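Local coordinates for protein nicotinate-nucleotide pyrophosphorylase (Francisella tularensis subsp. tularensis, PDB 3TQV) that probably converts quinolinate and 5-phospho-alpha-D-ribose 1-diphosphate into nicotinate ribonucleotide, carbon dioxide and diphosphate, a step of NAD(+) biosynthesis, at residues B[135-141]-B[264-270]; B[149-153]-B[164-168]. All blocks are in the same frame, centred on the assembly; numbering follows the deposited sequence.

Contact 1: residues B[135-141]-B[264-270]; sequences KTKLLDT and VDFISVG. With PO4 (phosphate ion), chain E.
Strands 137-139 and 266-268 run parallel and in register, with axes 4.6 Å apart at closest approach and 31° between their directions. They are neighbours in the parallel sheet of the barrel-like C-terminal domain of the NadC family. Lys137 pairs with Phe266, Leu138 with Ile267 and Leu139 with Ser268, at CA-CA distances of 4.7, 5.1 and 4.6 Å. Four backbone hydrogen bonds form the parallel ladder: Lys137 N to Asp265 O 2.6 Å, Ile267 N to Lys137 O 2.8 Å, Leu139 N to Ile267 O 2.9 Å and Val269 N to Leu139 O 3.1 Å. At the start, Thr136 OG1 donates to Val264 O at 2.9 Å, and Thr136 CG2 packs on Ile267 CG1 at 3.4 Å. Lys137, Leu139, Phe266 and Ser268 share one face. There Leu139 (m, t) brings CD1 to 3.6 Å from Phe266 CG, and Lys137 CB lies 3.5 Å from Phe266 CD1. Leu138 and Ile267 point to the other face, where Leu138 packs on helices 100-130 and 256-260, and Ile267 on helix 256-260. The C-terminal ends carry predicted substrate-binding residues, Thr141, Val269 and Gly270. One water receives a hydrogen bond from Ser268 OG (2.4 Å) and donates to Asp140 O (2.5 Å). A phosphate ion, probably from the crystallisation liquor, accepts a hydrogen bond at its O3 from Gly270 N, 2.8 Å away.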
loop_
_atom_site.group_PDB
_atom_site.type_symbol
_atom_site.label_atom_id
_atom_site.label_comp_id
_atom_site.label_asym_id
_atom_site.label_seq_id
_atom_site.Cartn_x
_atom_site.Cartn_y
_atom_site.Cartn_z
ATOM N N LYS B 135 3.776 9.191 -28.418
ATOM C CA LYS B 135 5.178 9.317 -28.026
ATOM C C LYS B 135 5.366 9.604 -26.533
ATOM O O LYS B 135 6.462 9.458 -25.994
ATOM C CB LYS B 135 5.870 10.391 -28.860
ATOM C CG LYS B 135 7.367 10.372 -28.734
ATOM C CD LYS B 135 7.962 11.517 -29.497
ATOM C CE LYS B 135 9.458 11.631 -29.271
ATOM N NZ LYS B 135 10.257 10.796 -30.242
ATOM N N THR B 136 4.285 9.989 -25.877
ATOM C CA THR B 136 4.283 10.288 -24.457
ATOM C C THR B 136 4.832 9.156 -23.575
ATOM O O THR B 136 4.633 7.981 -23.876
ATOM C CB THR B 136 2.859 10.607 -24.021
ATOM O OG1 THR B 136 2.256 11.459 -25.003
ATOM C CG2 THR B 136 2.852 11.302 -22.671
ATOM N N LYS B 137 5.528 9.519 -22.493
ATOM C CA LYS B 137 5.979 8.548 -21.484
ATOM C C LYS B 137 5.317 8.780 -20.115
ATOM O O LYS B 137 4.840 9.878 -19.823
ATOM C CB LYS B 137 7.501 8.586 -21.318
ATOM C CG LYS B 137 8.287 8.494 -22.605
ATOM C CD LYS B 137 8.563 7.058 -23.016
ATOM C CE LYS B 137 9.430 6.989 -24.289
ATOM N NZ LYS B 137 10.724 7.753 -24.184
ATOM N N LEU B 138 5.307 7.732 -19.289
ATOM C CA LEU B 138 4.717 7.742 -17.941
ATOM C C LEU B 138 5.741 8.082 -16.848
ATOM O O LEU B 138 6.795 7.443 -16.735
ATOM C CB LEU B 138 4.148 6.359 -17.635
ATOM C CG LEU B 138 2.778 6.246 -16.971
ATOM C CD1 LEU B 138 1.759 6.903 -17.865
ATOM C CD2 LEU B 138 2.394 4.789 -16.728
ATOM N N LEU B 139 5.436 9.082 -16.037
ATOM C CA LEU B 139 6.285 9.375 -14.891
ATOM C C LEU B 139 5.547 9.095 -13.590
ATOM O O LEU B 139 4.341 9.299 -13.498
ATOM C CB LEU B 139 6.760 10.823 -14.927
ATOM C CG LEU B 139 7.757 11.146 -16.037
ATOM C CD1 LEU B 139 8.088 12.621 -16.024
ATOM C CD2 LEU B 139 9.021 10.312 -15.895
ATOM N N ASP B 140 6.270 8.600 -12.594
ATOM C CA ASP B 140 5.696 8.425 -11.270
ATOM C C ASP B 140 5.898 9.691 -10.423
ATOM O O ASP B 140 6.209 10.754 -10.963
ATOM C CB ASP B 140 6.268 7.189 -10.580
ATOM C CG ASP B 140 7.787 7.197 -10.505
ATOM O OD1 ASP B 140 8.434 8.270 -10.561
ATOM O OD2 ASP B 140 8.334 6.090 -10.375
ATOM N N THR B 141 5.724 9.568 -9.101
ATOM C CA THR B 141 5.679 10.726 -8.195
ATOM C C THR B 141 6.202 10.298 -6.854
ATOM O O THR B 141 6.751 9.199 -6.722
ATOM C CB THR B 141 4.239 11.183 -7.943
ATOM O OG1 THR B 141 3.638 10.301 -6.987
ATOM C CG2 THR B 141 3.420 11.158 -9.248
ATOM N N VAL B 264 2.352 15.712 -25.390
ATOM C CA VAL B 264 3.295 16.120 -24.367
ATOM C C VAL B 264 4.205 14.941 -24.107
ATOM O O VAL B 264 3.764 13.783 -24.190
ATOM C CB VAL B 264 2.626 16.457 -23.053
ATOM C CG1 VAL B 264 2.097 17.887 -23.078
ATOM C CG2 VAL B 264 1.536 15.390 -22.734
ATOM N N ASP B 265 5.460 15.247 -23.774
ATOM C CA ASP B 265 6.492 14.244 -23.602
ATOM C C ASP B 265 6.121 13.247 -22.510
ATOM O O ASP B 265 6.253 12.032 -22.680
ATOM C CB ASP B 265 7.812 14.923 -23.224
ATOM C CG ASP B 265 8.134 16.133 -24.096
ATOM O OD1 ASP B 265 8.327 15.972 -25.325
ATOM O OD2 ASP B 265 8.236 17.249 -23.545
ATOM N N PHE B 266 5.663 13.785 -21.383
ATOM C CA PHE B 266 5.491 13.008 -20.165
ATOM C C PHE B 266 4.146 13.237 -19.489
ATOM O O PHE B 266 3.622 14.341 -19.497
ATOM C CB PHE B 266 6.573 13.377 -19.167
ATOM C CG PHE B 266 7.951 12.956 -19.567
ATOM C CD1 PHE B 266 8.272 11.615 -19.697
ATOM C CD2 PHE B 266 8.944 13.906 -19.758
ATOM C CE1 PHE B 266 9.558 11.224 -20.033
ATOM C CE2 PHE B 266 10.235 13.532 -20.096
ATOM C CZ PHE B 266 10.541 12.183 -20.244
ATOM N N ILE B 267 3.611 12.182 -18.887
ATOM C CA ILE B 267 2.402 12.270 -18.078
ATOM C C ILE B 267 2.678 11.757 -16.662
ATOM O O ILE B 267 3.003 10.584 -16.474
ATOM C CB ILE B 267 1.257 11.449 -18.694
ATOM C CG1 ILE B 267 0.876 12.024 -20.058
ATOM C CG2 ILE B 267 0.054 11.415 -17.760
ATOM C CD1 ILE B 267 -0.215 11.259 -20.762
ATOM N N SER B 268 2.581 12.643 -15.675
ATOM C CA SER B 268 2.748 12.254 -14.278
ATOM C C SER B 268 1.465 11.619 -13.769
ATOM O O SER B 268 0.367 12.070 -14.089
ATOM C CB SER B 268 3.098 13.465 -13.408
ATOM O OG SER B 268 3.593 13.047 -12.145
ATOM N N VAL B 269 1.606 10.571 -12.976
ATOM C CA VAL B 269 0.461 9.835 -12.477
ATOM C C VAL B 269 0.777 9.297 -11.088
ATOM O O VAL B 269 1.638 8.429 -10.924
ATOM C CB VAL B 269 0.090 8.665 -13.412
ATOM C CG1 VAL B 269 -1.053 7.856 -12.835
ATOM C CG2 VAL B 269 -0.297 9.183 -14.779
ATOM N N GLY B 270 0.095 9.824 -10.081
ATOM C CA GLY B 270 0.274 9.351 -8.726
ATOM C C GLY B 270 -0.483 8.059 -8.535
ATOM O O GLY B 270 -0.166 7.268 -7.653
HETATM P P PO4 E . -1.779 12.885 -8.772
HETATM O O1 PO4 E . -2.864 13.707 -9.410
HETATM O O2 PO4 E . -2.426 11.735 -8.061
HETATM O O3 PO4 E . -0.849 12.437 -9.869
HETATM O O4 PO4 E . -0.975 13.710 -7.799
HETATM O O HOH W 1 5.904 13.195 -11.433
HETATM O O HOH W 2 3.230 7.767 -9.004
#

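Contact 2: residues B[149-153]-B[164-168]; sequences RLAQK and HRIGL. With PO4 (phosphate ion), chain F.
Ile166 lies over the side chains of three residues from the start of helix 149-159. Its CG2 is 3.9 Å from Leu150 CD2 and 4.0 Å from Arg149 CG, and its CD1 is 4.1 Å from Lys153 CD. The m, m rotamer of Ile166 directs the side chain at the helix. Segment 149-153 is helical, with Lys153 N bonded to Arg149 O at 3.0 Å. Segment 164-168 is an irregular loop leading to strand 171-174. The backbones stay apart: the nearest CA pair, Leu150 and Ile166, is 7.6 Å apart. Lys153 (m, m, t, t) extends to the loop, and its NZ donates to Arg165 O at 3.1 Å. The same NZ forms a salt bridge with Asp140. Arg165 CB points away from the helix. Its side chain holds a phosphate ion, probably from the crystallisation liquor, through NE to O3 at 2.7 Å and NH2 to O4 at 3.0 Å. Arg165 is a predicted substrate-binding residue, so the ion probably marks part of the substrate pocket. Glu29 of the second subunit bonds to Arg149 N. The loop is thus joined to the helix by Ile166 packing and one lysine-to-carbonyl hydrogen bond, while the guanidinium of Arg165 meets the phosphate edge-on.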
loop_
_atom_site.group_PDB
_atom_site.type_symbol
_atom_site.label_atom_id
_atom_site.label_comp_id
_atom_site.label_asym_id
_atom_site.label_seq_id
_atom_site.Cartn_x
_atom_site.Cartn_y
_atom_site.Cartn_z
ATOM N N ARG B 149 9.438 3.577 -1.038
ATOM C CA ARG B 149 9.761 4.548 -2.075
ATOM C C ARG B 149 10.491 3.879 -3.231
ATOM O O ARG B 149 10.022 3.894 -4.367
ATOM C CB ARG B 149 10.614 5.679 -1.504
ATOM C CG ARG B 149 11.372 6.465 -2.551
ATOM C CD ARG B 149 10.517 7.464 -3.307
ATOM N NE ARG B 149 10.111 8.555 -2.427
ATOM C CZ ARG B 149 8.844 8.836 -2.175
ATOM N NH1 ARG B 149 7.896 8.114 -2.754
ATOM N NH2 ARG B 149 8.523 9.823 -1.360
ATOM N N LEU B 150 11.636 3.276 -2.927
ATOM C CA LEU B 150 12.440 2.633 -3.951
ATOM C C LEU B 150 11.758 1.376 -4.512
ATOM O O LEU B 150 11.759 1.134 -5.723
ATOM C CB LEU B 150 13.841 2.327 -3.406
ATOM C CG LEU B 150 14.729 3.568 -3.228
ATOM C CD1 LEU B 150 16.049 3.193 -2.572
ATOM C CD2 LEU B 150 14.978 4.294 -4.558
ATOM N N ALA B 151 11.160 0.596 -3.618
ATOM C CA ALA B 151 10.434 -0.608 -4.008
ATOM C C ALA B 151 9.382 -0.303 -5.066
ATOM O O ALA B 151 9.257 -1.042 -6.045
ATOM C CB ALA B 151 9.792 -1.275 -2.776
ATOM N N GLN B 152 8.633 0.789 -4.880
ATOM C CA GLN B 152 7.628 1.202 -5.866
ATOM C C GLN B 152 8.200 1.871 -7.147
ATOM O O GLN B 152 7.640 1.742 -8.227
ATOM C CB GLN B 152 6.549 2.073 -5.210
ATOM C CG GLN B 152 5.687 1.303 -4.208
ATOM C CD GLN B 152 4.273 1.871 -4.064
ATOM O OE1 GLN B 152 3.304 1.335 -4.629
ATOM N NE2 GLN B 152 4.151 2.959 -3.308
ATOM N N LYS B 153 9.302 2.596 -7.019
ATOM C CA LYS B 153 9.984 3.141 -8.185
ATOM C C LYS B 153 10.423 1.970 -9.071
ATOM O O LYS B 153 10.298 2.001 -10.297
ATOM C CB LYS B 153 11.201 3.955 -7.742
ATOM C CG LYS B 153 10.881 5.209 -6.926
ATOM C CD LYS B 153 10.334 6.307 -7.814
ATOM C CE LYS B 153 10.101 7.602 -7.072
ATOM N NZ LYS B 153 9.416 8.617 -7.939
ATOM N N HIS B 164 10.203 9.717 -12.245
ATOM C CA HIS B 164 10.343 11.109 -11.837
ATOM C C HIS B 164 11.320 11.097 -10.664
ATOM O O HIS B 164 11.773 10.036 -10.255
ATOM C CB HIS B 164 8.986 11.636 -11.399
ATOM C CG HIS B 164 8.963 13.099 -11.096
ATOM N ND1 HIS B 164 9.020 14.062 -12.076
ATOM C CD2 HIS B 164 8.850 13.761 -9.925
ATOM C CE1 HIS B 164 8.961 15.258 -11.521
ATOM N NE2 HIS B 164 8.851 15.103 -10.216
ATOM N N ARG B 165 11.655 12.255 -10.115
ATOM C CA ARG B 165 12.711 12.295 -9.108
ATOM C C ARG B 165 12.453 11.299 -7.971
ATOM O O ARG B 165 11.310 11.058 -7.601
ATOM C CB ARG B 165 12.883 13.709 -8.563
ATOM C CG ARG B 165 11.607 14.304 -8.022
ATOM C CD ARG B 165 11.850 15.611 -7.295
ATOM N NE ARG B 165 10.670 16.018 -6.532
ATOM C CZ ARG B 165 10.617 17.058 -5.701
ATOM N NH1 ARG B 165 11.687 17.827 -5.504
ATOM N NH2 ARG B 165 9.478 17.321 -5.067
ATOM N N ILE B 166 13.505 10.710 -7.418
ATOM C CA ILE B 166 13.324 9.824 -6.274
ATOM C C ILE B 166 12.795 10.547 -5.033
ATOM O O ILE B 166 11.965 9.997 -4.307
ATOM C CB ILE B 166 14.620 9.068 -5.891
ATOM C CG1 ILE B 166 15.211 8.370 -7.115
ATOM C CG2 ILE B 166 14.354 8.092 -4.730
ATOM C CD1 ILE B 166 14.177 7.608 -7.944
ATOM N N GLY B 167 13.268 11.766 -4.779
ATOM C CA GLY B 167 12.901 12.452 -3.552
ATOM C C GLY B 167 13.072 13.956 -3.495
ATOM O O GLY B 167 12.833 14.656 -4.485
ATOM N N LEU B 168 13.464 14.468 -2.328
ATOM C CA LEU B 168 13.648 15.910 -2.173
ATOM C C LEU B 168 15.102 16.336 -2.428
ATOM O O LEU B 168 15.422 17.527 -2.445
ATOM C CB LEU B 168 13.171 16.378 -0.791
ATOM C CG LEU B 168 11.682 16.182 -0.449
ATOM C CD1 LEU B 168 11.425 16.254 1.058
ATOM C CD2 LEU B 168 10.763 17.152 -1.205
HETATM P P PO4 F . 6.974 14.928 -6.600
HETATM O O1 PO4 F . 6.394 15.618 -7.797
HETATM O O2 PO4 F . 6.199 13.677 -6.290
HETATM O O3 PO4 F . 8.407 14.587 -6.872
HETATM O O4 PO4 F . 6.925 15.860 -5.427
#

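Overall arrangement
Contact 1 is a sheet pairing held mainly by backbone hydrogen bonds. Contact 2 joins a helix to a loop through side chains, with a single hydrogen bond between its segments. Contact 2 is buried and reached by the second subunit. Contact 1 is partly buried, with Lys135 and Lys137 exposed, and no other chain of the assembly touches it. Strand 137-139 and helix 149-159 are successive elements of the chain. The two contacts meet at Lys153, whose NZ is 2.8 Å from Asp140 OD1 in a salt bridge and 3.0 Å from Thr141 O in a probable hydrogen bond. This joins strand end to helix. A different phosphate ion is hydrogen-bonded in each contact, and the one held by Arg165 also lies near Thr141.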